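Local atomic coordinates of glutathione transferase o1 (Bombyx mori, PDB entry 3RBT), a protein that belongs to the Omega class of glutathione transferases, whose members use glutathione in transfer and dehydroascorbate reduction, though its own activity is uncertain. Residues A[184-192]-A[223-234]; A[36-44]-A[90-98]. One frame throughout, in Å; residues are numbered along the deposited sequence.

Contact 1. Residues A[184-192]-A[223-234]; sequences ERLYLLRCV and HAHSPQEYFDYY
Arg185 lies across Tyr230 at about a right angle. Its CG sits over the ring centre, 3.7 Å from the centroid, a CH-pi contact. The chain then runs on extended to NE, which donates to Tyr234 OH at 2.9 Å. That hydroxyl lies in the guanidinium plane. Tyr230 CE1 lies over one guanidinium face, the planes tilted by 39°. Met34 O and Pro181 O also accept from this group. Replacing Arg185 by alanine would probably leave Tyr234 OH and Met34 O without this donor and the Tyr230 face without its CH-pi partner. Glu184 comes to the ring edge: chi1 of -162° and an extended chain carry its carboxylate to Tyr230 OH, which donates to OE1 (2.5 Å) on the anti side. His225 N adds a weak bond to OE1. Leu188 CD2 touches Tyr234 CD1 at 3.7 Å. Pro227 packs against Tyr187 CB and Cys191 SG. Cys191 CB lies over the Phe231 face, offset toward the rim. Ser226 and Glu229 form a capping box on helix 227-237. This C-terminal helix packs against the end of helix 174-186 and the turn and short helix 189-192 after it. Helix 36-47 touches Glu184, and Phe137 of helix 113-138 meets Arg185, Leu188 and Tyr234.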
loop_
_atom_site.group_PDB
_atom_site.type_symbol
_atom_site.label_atom_id
_atom_site.label_comp_id
_atom_site.label_asym_id
_atom_site.label_seq_id
_atom_site.Cartn_x
_atom_site.Cartn_y
_atom_site.Cartn_z
ATOM N N GLU A 184 -2.273 15.548 14.753
ATOM C CA GLU A 184 -2.215 16.988 15.017
ATOM C C GLU A 184 -3.576 17.661 14.787
ATOM O O GLU A 184 -3.964 18.565 15.533
ATOM C CB GLU A 184 -1.167 17.638 14.128
ATOM C CG GLU A 184 -0.725 19.003 14.587
ATOM C CD GLU A 184 0.295 19.584 13.644
ATOM O OE1 GLU A 184 -0.116 20.224 12.647
ATOM O OE2 GLU A 184 1.507 19.385 13.892
ATOM N N ARG A 185 -4.277 17.211 13.742
ATOM C CA ARG A 185 -5.614 17.701 13.414
ATOM C C ARG A 185 -6.654 17.354 14.476
ATOM O O ARG A 185 -7.555 18.146 14.728
ATOM C CB ARG A 185 -6.061 17.201 12.040
ATOM C CG ARG A 185 -5.414 17.978 10.907
ATOM C CD ARG A 185 -5.457 17.243 9.572
ATOM N NE ARG A 185 -4.901 18.100 8.523
ATOM C CZ ARG A 185 -3.599 18.323 8.342
ATOM N NH1 ARG A 185 -2.700 17.752 9.135
ATOM N NH2 ARG A 185 -3.190 19.131 7.369
ATOM N N LEU A 186 -6.507 16.194 15.114
ATOM C CA LEU A 186 -7.458 15.754 16.145
ATOM C C LEU A 186 -7.610 16.733 17.301
ATOM O O LEU A 186 -8.700 16.864 17.857
ATOM C CB LEU A 186 -7.109 14.365 16.679
ATOM C CG LEU A 186 -7.215 13.218 15.672
ATOM C CD1 LEU A 186 -6.832 11.890 16.318
ATOM C CD2 LEU A 186 -8.610 13.143 15.047
ATOM N N TYR A 187 -6.520 17.420 17.655
ATOM C CA TYR A 187 -6.545 18.422 18.728
ATOM C C TYR A 187 -7.608 19.516 18.511
ATOM O O TYR A 187 -8.045 20.145 19.468
ATOM C CB TYR A 187 -5.159 19.060 18.934
ATOM C CG TYR A 187 -4.077 18.116 19.449
ATOM C CD1 TYR A 187 -4.031 17.725 20.789
ATOM C CD2 TYR A 187 -3.084 17.643 18.599
ATOM C CE1 TYR A 187 -3.028 16.868 21.260
ATOM C CE2 TYR A 187 -2.082 16.793 19.054
ATOM C CZ TYR A 187 -2.062 16.406 20.379
ATOM O OH TYR A 187 -1.064 15.568 20.813
ATOM N N LEU A 188 -8.028 19.736 17.260
ATOM C CA LEU A 188 -9.088 20.708 16.976
ATOM C C LEU A 188 -10.375 20.357 17.739
ATOM O O LEU A 188 -11.171 21.238 18.058
ATOM C CB LEU A 188 -9.362 20.835 15.467
ATOM C CG LEU A 188 -10.084 19.726 14.679
ATOM C CD1 LEU A 188 -11.594 19.787 14.841
ATOM C CD2 LEU A 188 -9.738 19.783 13.198
ATOM N N LEU A 189 -10.549 19.069 18.034
ATOM C CA LEU A 189 -11.751 18.565 18.683
ATOM C C LEU A 189 -11.911 19.114 20.100
ATOM O O LEU A 189 -13.003 19.075 20.660
ATOM C CB LEU A 189 -11.750 17.031 18.708
ATOM C CG LEU A 189 -13.016 16.381 18.146
ATOM C CD1 LEU A 189 -12.802 16.012 16.690
ATOM C CD2 LEU A 189 -13.434 15.153 18.953
ATOM N N ARG A 190 -10.820 19.629 20.664
ATOM C CA ARG A 190 -10.853 20.248 21.978
ATOM C C ARG A 190 -11.552 21.602 21.905
ATOM O O ARG A 190 -12.088 22.077 22.903
ATOM C CB ARG A 190 -9.444 20.391 22.563
ATOM C CG ARG A 190 -9.422 20.365 24.090
ATOM C CD ARG A 190 -8.065 20.738 24.688
ATOM N NE ARG A 190 -6.964 19.934 24.153
ATOM C CZ ARG A 190 -5.940 19.483 24.877
ATOM N NH1 ARG A 190 -5.892 19.733 26.186
ATOM N NH2 ARG A 190 -4.976 18.766 24.300
ATOM N N CYS A 191 -11.546 22.206 20.717
ATOM C CA CYS A 191 -12.314 23.424 20.462
ATOM C C CYS A 191 -13.815 23.121 20.337
ATOM O O CYS A 191 -14.652 23.958 20.689
ATOM C CB CYS A 191 -11.810 24.144 19.205
ATOM S SG CYS A 191 -10.024 24.494 19.180
ATOM N N VAL A 192 -14.144 21.930 19.834
ATOM C CA VAL A 192 -15.540 21.507 19.669
ATOM C C VAL A 192 -16.155 21.103 21.007
ATOM O O VAL A 192 -17.164 21.672 21.425
ATOM C CB VAL A 192 -15.696 20.327 18.669
ATOM C CG1 VAL A 192 -17.187 20.014 18.443
ATOM C CG2 VAL A 192 -14.999 20.633 17.352
ATOM N N HIS A 223 5.830 22.688 10.306
ATOM C CA HIS A 223 4.628 22.568 9.460
ATOM C C HIS A 223 3.305 22.443 10.222
ATOM O O HIS A 223 2.292 21.977 9.669
ATOM C CB HIS A 223 4.793 21.395 8.489
ATOM C CG HIS A 223 5.928 21.578 7.539
ATOM N ND1 HIS A 223 7.126 20.910 7.675
ATOM C CD2 HIS A 223 6.070 22.396 6.471
ATOM C CE1 HIS A 223 7.950 21.294 6.718
ATOM N NE2 HIS A 223 7.331 22.190 5.969
ATOM N N ALA A 224 3.331 22.868 11.483
ATOM C CA ALA A 224 2.208 22.734 12.401
ATOM C C ALA A 224 1.180 23.847 12.250
ATOM O O ALA A 224 1.504 24.960 11.822
ATOM C CB ALA A 224 2.719 22.711 13.846
ATOM N N HIS A 225 -0.057 23.531 12.623
ATOM C CA HIS A 225 -1.074 24.539 12.908
ATOM C C HIS A 225 -1.710 24.208 14.254
ATOM O O HIS A 225 -1.674 23.058 14.693
ATOM C CB HIS A 225 -2.129 24.597 11.797
ATOM C CG HIS A 225 -1.591 25.089 10.489
ATOM N ND1 HIS A 225 -1.007 24.250 9.565
ATOM C CD2 HIS A 225 -1.511 26.337 9.969
ATOM C CE1 HIS A 225 -0.598 24.957 8.527
ATOM N NE2 HIS A 225 -0.894 26.227 8.746
ATOM N N SER A 226 -2.272 25.223 14.907
ATOM C CA SER A 226 -2.917 25.062 16.202
ATOM C C SER A 226 -4.292 24.380 16.093
ATOM O O SER A 226 -4.860 24.296 14.999
ATOM C CB SER A 226 -3.043 26.432 16.885
ATOM O OG SER A 226 -3.894 27.298 16.153
ATOM N N PRO A 227 -4.814 23.858 17.227
ATOM C CA PRO A 227 -6.204 23.405 17.304
ATOM C C PRO A 227 -7.184 24.421 16.713
ATOM O O PRO A 227 -8.016 24.054 15.879
ATOM C CB PRO A 227 -6.430 23.265 18.807
ATOM C CG PRO A 227 -5.092 22.839 19.322
ATOM C CD PRO A 227 -4.054 23.465 18.432
ATOM N N GLN A 228 -7.062 25.687 17.114
ATOM C CA GLN A 228 -7.986 26.732 16.653
ATOM C C GLN A 228 -7.888 26.946 15.139
ATOM O O GLN A 228 -8.912 27.064 14.457
ATOM C CB GLN A 228 -7.747 28.054 17.402
ATOM C CG GLN A 228 -8.821 29.124 17.161
ATOM C CD GLN A 228 -10.216 28.679 17.600
ATOM O OE1 GLN A 228 -11.134 28.593 16.783
ATOM N NE2 GLN A 228 -10.372 28.381 18.887
ATOM N N GLU A 229 -6.656 26.981 14.632
ATOM C CA GLU A 229 -6.414 27.180 13.205
ATOM C C GLU A 229 -7.021 26.046 12.380
ATOM O O GLU A 229 -7.685 26.297 11.380
ATOM C CB GLU A 229 -4.911 27.350 12.911
ATOM C CG GLU A 229 -4.342 28.712 13.363
ATOM C CD GLU A 229 -2.830 28.692 13.571
ATOM O OE1 GLU A 229 -2.180 27.704 13.168
ATOM O OE2 GLU A 229 -2.285 29.660 14.141
ATOM N N TYR A 230 -6.813 24.804 12.811
ATOM C CA TYR A 230 -7.453 23.662 12.150
ATOM C C TYR A 230 -8.973 23.763 12.213
ATOM O O TYR A 230 -9.655 23.476 11.219
ATOM C CB TYR A 230 -6.994 22.339 12.754
ATOM C CG TYR A 230 -5.643 21.859 12.258
ATOM C CD1 TYR A 230 -5.309 21.912 10.901
ATOM C CD2 TYR A 230 -4.711 21.323 13.144
ATOM C CE1 TYR A 230 -4.066 21.460 10.450
ATOM C CE2 TYR A 230 -3.473 20.864 12.703
ATOM C CZ TYR A 230 -3.158 20.937 11.362
ATOM O OH TYR A 230 -1.932 20.484 10.932
ATOM N N PHE A 231 -9.484 24.187 13.373
ATOM C CA PHE A 231 -10.926 24.281 13.629
ATOM C C PHE A 231 -11.596 25.307 12.718
ATOM O O PHE A 231 -12.609 25.014 12.088
ATOM C CB PHE A 231 -11.192 24.589 15.108
ATOM C CG PHE A 231 -12.649 24.805 15.451
ATOM C CD1 PHE A 231 -13.560 23.747 15.423
ATOM C CD2 PHE A 231 -13.105 26.067 15.841
ATOM C CE1 PHE A 231 -14.910 23.948 15.760
ATOM C CE2 PHE A 231 -14.451 26.272 16.180
ATOM C CZ PHE A 231 -15.352 25.208 16.139
ATOM N N ASP A 232 -11.013 26.502 12.645
ATOM C CA ASP A 232 -11.509 27.533 11.745
ATOM C C ASP A 232 -11.399 27.120 10.276
ATOM O O ASP A 232 -12.293 27.420 9.483
ATOM C CB ASP A 232 -10.811 28.868 12.025
ATOM C CG ASP A 232 -11.321 29.523 13.295
ATOM O OD1 ASP A 232 -12.517 29.341 13.599
ATOM O OD2 ASP A 232 -10.541 30.209 13.990
ATOM N N TYR A 233 -10.321 26.415 9.924
ATOM C CA TYR A 233 -10.180 25.882 8.569
ATOM C C TYR A 233 -11.230 24.828 8.219
ATOM O O TYR A 233 -11.903 24.935 7.191
ATOM C CB TYR A 233 -8.791 25.287 8.300
ATOM C CG TYR A 233 -8.770 24.609 6.941
ATOM C CD1 TYR A 233 -8.947 23.226 6.819
ATOM C CD2 TYR A 233 -8.644 25.361 5.773
ATOM C CE1 TYR A 233 -8.969 22.606 5.566
ATOM C CE2 TYR A 233 -8.657 24.752 4.518
ATOM C CZ TYR A 233 -8.824 23.379 4.425
ATOM O OH TYR A 233 -8.841 22.790 3.190
ATOM N N TYR A 234 -11.344 23.795 9.051
ATOM C CA TYR A 234 -12.236 22.686 8.732
ATOM C C TYR A 234 -13.726 23.034 8.797
ATOM O O TYR A 234 -14.511 22.489 8.022
ATOM C CB TYR A 234 -11.877 21.417 9.525
ATOM C CG TYR A 234 -10.672 20.705 8.922
ATOM C CD1 TYR A 234 -9.445 20.679 9.578
ATOM C CD2 TYR A 234 -10.763 20.086 7.675
ATOM C CE1 TYR A 234 -8.336 20.038 9.007
ATOM C CE2 TYR A 234 -9.671 19.450 7.093
ATOM C CZ TYR A 234 -8.461 19.431 7.759
ATOM O OH TYR A 234 -7.395 18.803 7.174
#

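Contact 2. Residues A[36-44]-A[90-98]; sequences PYGHRVLLV and FESVVICDY
Tyr37 and Ser92 meet where the two helices begin. Ser92 OG lies at the edge of the tyrosine ring, 3.6 Å from CD1. The ring also meets Trp182 edge-to-face. One turn on, Arg40 points at the second helix and gives the polar link of the contact. Its NH1 donates to Ser92 OG at 3.1 Å, with an N-H...O angle of 156°. The hydroxyl lies in the guanidinium plane, so the bond comes in at the group's edge. Arg40 NE binds Met178 O of helix 174-186, so the same guanidinium also ties the pair to that helix. The Arg40 and Val93 side chains lie side by side and point the same way. Val41 brings both methyls to Ile95. CG1 comes to 3.6 Å from Ile95 CG2, and the two side chains cross at about a right angle. Val41 CG2 also touches Cys96 SG. Val44 closes the row: the rotation that sets CG2 anti to the carbonyl carbon turns this methyl to the second helix, where it packs on Cys96 SG at 3.5 Å. The segment axes run nearly parallel, 5° apart and 9.6 Å at closest approach. This is the helix pair on one face of the thioredoxin-like sheet, with Ile95 resting on Leu78 of strand 77-80. Helices 113-138 and 174-186 cover Arg40, and the second subunit packs on Val93.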
loop_
_atom_site.group_PDB
_atom_site.type_symbol
_atom_site.label_atom_id
_atom_site.label_comp_id
_atom_site.label_asym_id
_atom_site.label_seq_id
_atom_site.Cartn_x
_atom_site.Cartn_y
_atom_site.Cartn_z
ATOM N N PRO A 36 -3.474 16.806 4.613
ATOM C CA PRO A 36 -2.663 15.956 5.499
ATOM C C PRO A 36 -1.711 14.988 4.769
ATOM O O PRO A 36 -0.670 14.644 5.316
ATOM C CB PRO A 36 -3.717 15.169 6.290
ATOM C CG PRO A 36 -4.928 15.119 5.370
ATOM C CD PRO A 36 -4.912 16.475 4.691
ATOM N N TYR A 37 -2.068 14.547 3.560
ATOM C CA TYR A 37 -1.178 13.698 2.749
ATOM C C TYR A 37 0.057 14.469 2.287
ATOM O O TYR A 37 1.172 13.919 2.252
ATOM C CB TYR A 37 -1.926 13.095 1.561
ATOM C CG TYR A 37 -2.990 12.085 1.968
ATOM C CD1 TYR A 37 -2.642 10.777 2.324
ATOM C CD2 TYR A 37 -4.340 12.455 2.030
ATOM C CE1 TYR A 37 -3.625 9.843 2.714
ATOM C CE2 TYR A 37 -5.327 11.532 2.408
ATOM C CZ TYR A 37 -4.960 10.235 2.749
ATOM O OH TYR A 37 -5.931 9.345 3.128
ATOM N N GLY A 38 -0.134 15.752 1.967
ATOM C CA GLY A 38 0.982 16.656 1.707
ATOM C C GLY A 38 1.778 16.966 2.965
ATOM O O GLY A 38 2.998 17.051 2.917
ATOM N N HIS A 39 1.082 17.144 4.087
ATOM C CA HIS A 39 1.709 17.377 5.402
ATOM C C HIS A 39 2.706 16.250 5.719
ATOM O O HIS A 39 3.848 16.508 6.117
ATOM C CB HIS A 39 0.625 17.467 6.481
ATOM C CG HIS A 39 1.101 17.984 7.810
ATOM N ND1 HIS A 39 0.230 18.315 8.827
ATOM C CD2 HIS A 39 2.347 18.239 8.284
ATOM C CE1 HIS A 39 0.919 18.728 9.877
ATOM N NE2 HIS A 39 2.205 18.698 9.570
ATOM N N ARG A 40 2.262 15.012 5.516
ATOM C CA ARG A 40 3.103 13.815 5.544
ATOM C C ARG A 40 4.414 13.942 4.787
ATOM O O ARG A 40 5.485 13.661 5.328
ATOM C CB ARG A 40 2.350 12.655 4.902
ATOM C CG ARG A 40 1.756 11.688 5.838
ATOM C CD ARG A 40 1.291 10.459 5.060
ATOM N NE ARG A 40 0.685 9.509 5.980
ATOM C CZ ARG A 40 -0.058 8.471 5.633
ATOM N NH1 ARG A 40 -0.311 8.217 4.357
ATOM N NH2 ARG A 40 -0.544 7.688 6.584
ATOM N N VAL A 41 4.311 14.314 3.513
ATOM C CA VAL A 41 5.475 14.445 2.660
ATOM C C VAL A 41 6.348 15.628 3.102
ATOM O O VAL A 41 7.572 15.536 3.058
ATOM C CB VAL A 41 5.084 14.553 1.163
ATOM C CG1 VAL A 41 6.334 14.672 0.291
ATOM C CG2 VAL A 41 4.257 13.324 0.739
ATOM N N LEU A 42 5.728 16.726 3.533
ATOM C CA LEU A 42 6.497 17.856 4.082
ATOM C C LEU A 42 7.337 17.449 5.302
ATOM O O LEU A 42 8.484 17.860 5.429
ATOM C CB LEU A 42 5.593 19.054 4.427
ATOM C CG LEU A 42 4.992 19.829 3.245
ATOM C CD1 LEU A 42 3.887 20.784 3.716
ATOM C CD2 LEU A 42 6.078 20.590 2.473
ATOM N N LEU A 43 6.755 16.649 6.189
ATOM C CA LEU A 43 7.469 16.153 7.376
ATOM C C LEU A 43 8.713 15.326 7.024
ATOM O O LEU A 43 9.790 15.541 7.587
ATOM C CB LEU A 43 6.530 15.326 8.261
ATOM C CG LEU A 43 5.383 16.091 8.926
ATOM C CD1 LEU A 43 4.435 15.122 9.670
ATOM C CD2 LEU A 43 5.871 17.237 9.828
ATOM N N VAL A 44 8.545 14.390 6.088
ATOM C CA VAL A 44 9.628 13.506 5.641
ATOM C C VAL A 44 10.753 14.283 4.960
ATOM O O VAL A 44 11.927 14.116 5.310
ATOM C CB VAL A 44 9.079 12.358 4.746
ATOM C CG1 VAL A 44 10.219 11.534 4.121
ATOM C CG2 VAL A 44 8.169 11.463 5.578
ATOM N N PHE A 90 3.573 9.957 -7.386
ATOM C CA PHE A 90 2.271 9.994 -6.732
ATOM C C PHE A 90 2.226 9.093 -5.500
ATOM O O PHE A 90 3.082 8.214 -5.333
ATOM C CB PHE A 90 1.161 9.555 -7.710
ATOM C CG PHE A 90 1.072 10.385 -8.965
ATOM C CD1 PHE A 90 1.494 9.869 -10.186
ATOM C CD2 PHE A 90 0.546 11.673 -8.931
ATOM C CE1 PHE A 90 1.405 10.623 -11.355
ATOM C CE2 PHE A 90 0.459 12.445 -10.095
ATOM C CZ PHE A 90 0.881 11.916 -11.307
ATOM N N GLU A 91 1.200 9.315 -4.672
ATOM C CA GLU A 91 0.861 8.497 -3.493
ATOM C C GLU A 91 1.841 8.688 -2.332
ATOM O O GLU A 91 3.025 8.340 -2.446
ATOM C CB GLU A 91 0.687 7.016 -3.860
ATOM C CG GLU A 91 -0.467 6.748 -4.823
ATOM C CD GLU A 91 -0.851 5.286 -4.902
ATOM O OE1 GLU A 91 -0.475 4.517 -3.988
ATOM O OE2 GLU A 91 -1.543 4.897 -5.885
ATOM N N SER A 92 1.341 9.242 -1.222
ATOM C CA SER A 92 2.202 9.739 -0.130
ATOM C C SER A 92 3.137 8.678 0.449
ATOM O O SER A 92 4.285 8.972 0.760
ATOM C CB SER A 92 1.367 10.373 1.000
ATOM O OG SER A 92 0.571 9.397 1.655
ATOM N N VAL A 93 2.636 7.453 0.589
ATOM C CA VAL A 93 3.453 6.327 1.042
ATOM C C VAL A 93 4.599 6.030 0.074
ATOM O O VAL A 93 5.747 5.904 0.488
ATOM C CB VAL A 93 2.609 5.044 1.244
ATOM C CG1 VAL A 93 3.507 3.890 1.706
ATOM C CG2 VAL A 93 1.498 5.293 2.261
ATOM N N VAL A 94 4.283 5.921 -1.212
ATOM C CA VAL A 94 5.300 5.650 -2.232
ATOM C C VAL A 94 6.333 6.789 -2.282
ATOM O O VAL A 94 7.553 6.545 -2.376
ATOM C CB VAL A 94 4.651 5.425 -3.611
ATOM C CG1 VAL A 94 5.701 5.247 -4.689
ATOM C CG2 VAL A 94 3.737 4.207 -3.560
ATOM N N ILE A 95 5.828 8.017 -2.181
ATOM C CA ILE A 95 6.659 9.229 -2.192
ATOM C C ILE A 95 7.646 9.239 -1.027
ATOM O O ILE A 95 8.842 9.448 -1.222
ATOM C CB ILE A 95 5.795 10.517 -2.173
ATOM C CG1 ILE A 95 5.162 10.748 -3.559
ATOM C CG2 ILE A 95 6.638 11.707 -1.802
ATOM C CD1 ILE A 95 3.974 11.749 -3.582
ATOM N N CYS A 96 7.138 8.989 0.175
ATOM C CA CYS A 96 7.959 9.038 1.366
ATOM C C CYS A 96 8.975 7.905 1.384
ATOM O O CYS A 96 10.101 8.110 1.832
ATOM C CB CYS A 96 7.086 9.002 2.626
ATOM S SG CYS A 96 6.126 10.525 2.913
ATOM N N ASP A 97 8.574 6.724 0.900
ATOM C CA ASP A 97 9.473 5.571 0.812
ATOM C C ASP A 97 10.558 5.786 -0.244
ATOM O O ASP A 97 11.723 5.434 -0.020
ATOM C CB ASP A 97 8.702 4.261 0.556
ATOM C CG ASP A 97 7.896 3.801 1.785
ATOM O OD1 ASP A 97 8.090 4.355 2.889
ATOM O OD2 ASP A 97 7.081 2.868 1.651
ATOM N N TYR A 98 10.172 6.393 -1.368
ATOM C CA TYR A 98 11.139 6.805 -2.388
ATOM C C TYR A 98 12.219 7.684 -1.751
ATOM O O TYR A 98 13.401 7.431 -1.915
ATOM C CB TYR A 98 10.463 7.560 -3.548
ATOM C CG TYR A 98 11.480 8.276 -4.397
ATOM C CD1 TYR A 98 12.244 7.576 -5.328
ATOM C CD2 TYR A 98 11.730 9.638 -4.222
ATOM C CE1 TYR A 98 13.207 8.222 -6.091
ATOM C CE2 TYR A 98 12.698 10.288 -4.982
ATOM C CZ TYR A 98 13.433 9.576 -5.906
ATOM O OH TYR A 98 14.400 10.211 -6.665
#

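How the contacts relate
The contacts come in series along the chain. Contact 2 lies wholly in the N-terminal thioredoxin-like domain and closes before contact 1 opens in the helical C-terminal part. Their centres are about 21 Å apart, yet they touch through His39 of helix 36-47. Its ND1 is 3.0 Å from Arg185 NH1, a probable hydrogen bond, and its CE1 packs on Glu184 OE1 and Tyr230 OH. Helix 174-186 serves both: it ends in contact 1 and lies against helix 36-47 of contact 2. The two contacts therefore meet at the interface of the two GST domains. In this family the active-site cleft lies between these domains, so their join probably bears on its shape.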